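PDB 3I6I: putative leucoanthocyanidin reductase 1 from Vitis vinifera, which catalyses the NADPH-dependent reduction of leucoanthocyanidins in flavonoid biosynthesis, as a Rossmann-fold member of the short-chain dehydrogenase/reductase class. Local coordinates for residues G121-R126 against P290-V295. Numbering follows the deposited sequence.
With ACY (acetic acid), chain C.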
loop_
_atom_site.group_PDB
_atom_site.type_symbol
_atom_site.label_atom_id
_atom_site.label_comp_id
_atom_site.label_asym_id
_atom_site.label_seq_id
_atom_site.Cartn_x
_atom_site.Cartn_y
_atom_site.Cartn_z
ATOM N N GLY A 121 0.047 3.821 0.765
ATOM C CA GLY A 121 0.246 4.250 2.153
ATOM C C GLY A 121 -0.352 5.629 2.384
ATOM O O GLY A 121 -1.576 5.802 2.295
ATOM N N HIS A 122 0.499 6.623 2.657
ATOM C CA HIS A 122 0.016 7.973 3.000
ATOM C C HIS A 122 -0.138 8.860 1.793
ATOM O O HIS A 122 0.215 8.486 0.637
ATOM C CB HIS A 122 0.956 8.624 4.030
ATOM C CG HIS A 122 1.194 7.765 5.219
ATOM N ND1 HIS A 122 2.354 7.824 5.970
ATOM C CD2 HIS A 122 0.414 6.817 5.802
ATOM C CE1 HIS A 122 2.270 6.949 6.961
ATOM N NE2 HIS A 122 1.105 6.322 6.874
ATOM N N ASP A 123 -0.643 10.069 2.017
ATOM C CA ASP A 123 -0.723 11.012 0.874
ATOM C C ASP A 123 0.624 11.711 0.802
ATOM O O ASP A 123 0.928 12.563 1.635
ATOM C CB ASP A 123 -1.849 12.027 1.093
ATOM C CG ASP A 123 -1.952 13.034 -0.051
ATOM O OD1 ASP A 123 -0.947 13.288 -0.743
ATOM O OD2 ASP A 123 -3.049 13.564 -0.282
ATOM N N VAL A 124 1.470 11.277 -0.129
ATOM C CA VAL A 124 2.844 11.741 -0.147
ATOM C C VAL A 124 2.962 13.235 -0.433
ATOM O O VAL A 124 3.990 13.865 -0.138
ATOM C CB VAL A 124 3.693 10.929 -1.154
ATOM C CG1 VAL A 124 3.574 9.430 -0.852
ATOM C CG2 VAL A 124 3.282 11.227 -2.594
ATOM N N ASN A 125 1.913 13.813 -1.032
ATOM C CA ASN A 125 1.874 15.257 -1.212
ATOM C C ASN A 125 1.455 16.106 -0.038
ATOM O O ASN A 125 1.703 17.309 -0.055
ATOM C CB ASN A 125 1.113 15.653 -2.511
ATOM C CG ASN A 125 2.046 15.686 -3.729
ATOM O OD1 ASN A 125 1.653 15.380 -4.859
ATOM N ND2 ASN A 125 3.300 16.052 -3.486
ATOM N N ARG A 126 0.886 15.516 1.011
ATOM C CA ARG A 126 0.543 16.217 2.204
ATOM C C ARG A 126 1.492 15.913 3.363
ATOM O O ARG A 126 1.726 16.752 4.210
ATOM C CB ARG A 126 -0.856 15.829 2.657
ATOM C CG ARG A 126 -1.923 16.368 1.731
ATOM C CD ARG A 126 -3.272 16.041 2.237
ATOM N NE ARG A 126 -4.308 16.905 1.668
ATOM C CZ ARG A 126 -5.122 16.544 0.690
ATOM N NH1 ARG A 126 -5.039 15.333 0.143
ATOM N NH2 ARG A 126 -6.059 17.395 0.285
ATOM N N PRO A 290 -12.079 18.573 -4.198
ATOM C CA PRO A 290 -12.460 17.950 -5.463
ATOM C C PRO A 290 -11.486 16.920 -6.030
ATOM O O PRO A 290 -11.877 16.191 -6.911
ATOM C CB PRO A 290 -12.600 19.135 -6.417
ATOM C CG PRO A 290 -11.723 20.160 -5.892
ATOM C CD PRO A 290 -11.621 19.958 -4.390
ATOM N N GLU A 291 -10.249 16.841 -5.530
ATOM C CA GLU A 291 -9.311 15.848 -6.022
ATOM C C GLU A 291 -9.134 14.657 -5.091
ATOM O O GLU A 291 -8.309 13.794 -5.344
ATOM C CB GLU A 291 -7.955 16.545 -6.303
ATOM C CG GLU A 291 -8.062 17.680 -7.331
ATOM C CD GLU A 291 -6.718 18.058 -7.944
ATOM O OE1 GLU A 291 -6.074 17.191 -8.573
ATOM O OE2 GLU A 291 -6.302 19.228 -7.808
ATOM N N ASP A 292 -9.882 14.630 -3.976
ATOM C CA ASP A 292 -9.754 13.576 -2.950
ATOM C C ASP A 292 -11.096 12.852 -2.821
ATOM O O ASP A 292 -12.134 13.510 -2.815
ATOM C CB ASP A 292 -9.375 14.174 -1.600
ATOM C CG ASP A 292 -8.079 14.918 -1.648
ATOM O OD1 ASP A 292 -7.054 14.254 -1.862
ATOM O OD2 ASP A 292 -8.106 16.154 -1.442
ATOM N N VAL A 293 -11.083 11.524 -2.772
ATOM C CA VAL A 293 -12.296 10.754 -2.483
ATOM C C VAL A 293 -11.981 9.774 -1.355
ATOM O O VAL A 293 -10.798 9.470 -1.097
ATOM C CB VAL A 293 -12.901 10.025 -3.722
ATOM C CG1 VAL A 293 -13.539 11.042 -4.721
ATOM C CG2 VAL A 293 -11.868 9.163 -4.474
ATOM N N GLU A 294 -13.029 9.273 -0.699
ATOM C CA GLU A 294 -12.810 8.330 0.429
ATOM C C GLU A 294 -13.541 7.011 0.172
ATOM O O GLU A 294 -14.704 6.995 -0.225
ATOM C CB GLU A 294 -13.250 8.998 1.714
ATOM C CG GLU A 294 -12.745 8.324 2.977
ATOM C CD GLU A 294 -13.582 7.107 3.383
ATOM O OE1 GLU A 294 -14.835 7.207 3.445
ATOM O OE2 GLU A 294 -12.987 6.035 3.593
ATOM N N VAL A 295 -12.841 5.912 0.393
ATOM C CA VAL A 295 -13.340 4.582 0.072
ATOM C C VAL A 295 -14.708 4.213 0.616
ATOM O O VAL A 295 -15.538 3.670 -0.116
ATOM C CB VAL A 295 -12.328 3.493 0.511
ATOM C CG1 VAL A 295 -12.831 2.089 0.068
ATOM C CG2 VAL A 295 -11.041 3.789 -0.054
HETATM C C ACY C . 3.827 4.767 3.415
HETATM O O ACY C . 4.076 3.714 2.783
HETATM O OXT ACY C . 3.432 5.840 2.877
HETATM C CH3 ACY C . 4.002 4.697 4.912
#
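Arg126 reaches across to Asp292, with Asp123 beside them, in a three-residue salt-bridge network that ties the 121-126 loop to the strand 292-294. The loop starts at the cofactor: Gly121 touches NADPH and is hydrogen-bonded through its backbone to Asn160. At His122 the backbone N donates to OXT of an acetic acid molecule, probably from the crystallisation liquor, at 3.0 Å. Its CH3 lies 3.5 Å above one face of the His122 ring, offset toward the rim, and Tyr137 OH also binds this small molecule. Asp123, a buried residue, divides its carboxylate between two tasks. OD1 turns back to its own loop, where it accepts a weak bond from the backbone N of Asn125, while Arg126 N is hydrogen-bonded to Asp123 O. Asp123 OD2 accepts from Arg126 NH1 at 2.7 Å, nearly along its own C-O axis, but the N-H is bent (137°) and OD2 is tilted out of the guanidinium plane. The loop follows strand 114-116 of the parallel Rossmann sheet and leads to helix 133-149; strand 292-294 runs parallel to strand 217-220, which in turn pairs with 155-158, so the ion pairs join the loop after 114-116 to the strand next to 217-220. Arg126 spans the distance with a chain extended from CG to NE, and its guanidinium grips Asp292 end-on. Arg126 NH1 meets Asp292 OD1 at 3.0 Å in a nearly straight bond (169°), and NH2 binds OD2 of the same carboxylate. Both oxygens lie close to the guanidinium plane, yet the carboxylate is turned 50° from it and is approached from above its own plane. Thus NH1 serves both aspartates, and the charge of the guanidinium probably offsets the repulsion between Asp123 OD2 and Asp292 OD1, 4.4 Å apart. Asp292 OD1 is also hydrogen-bonded to His220 NE2 on the adjoining strand 217-220.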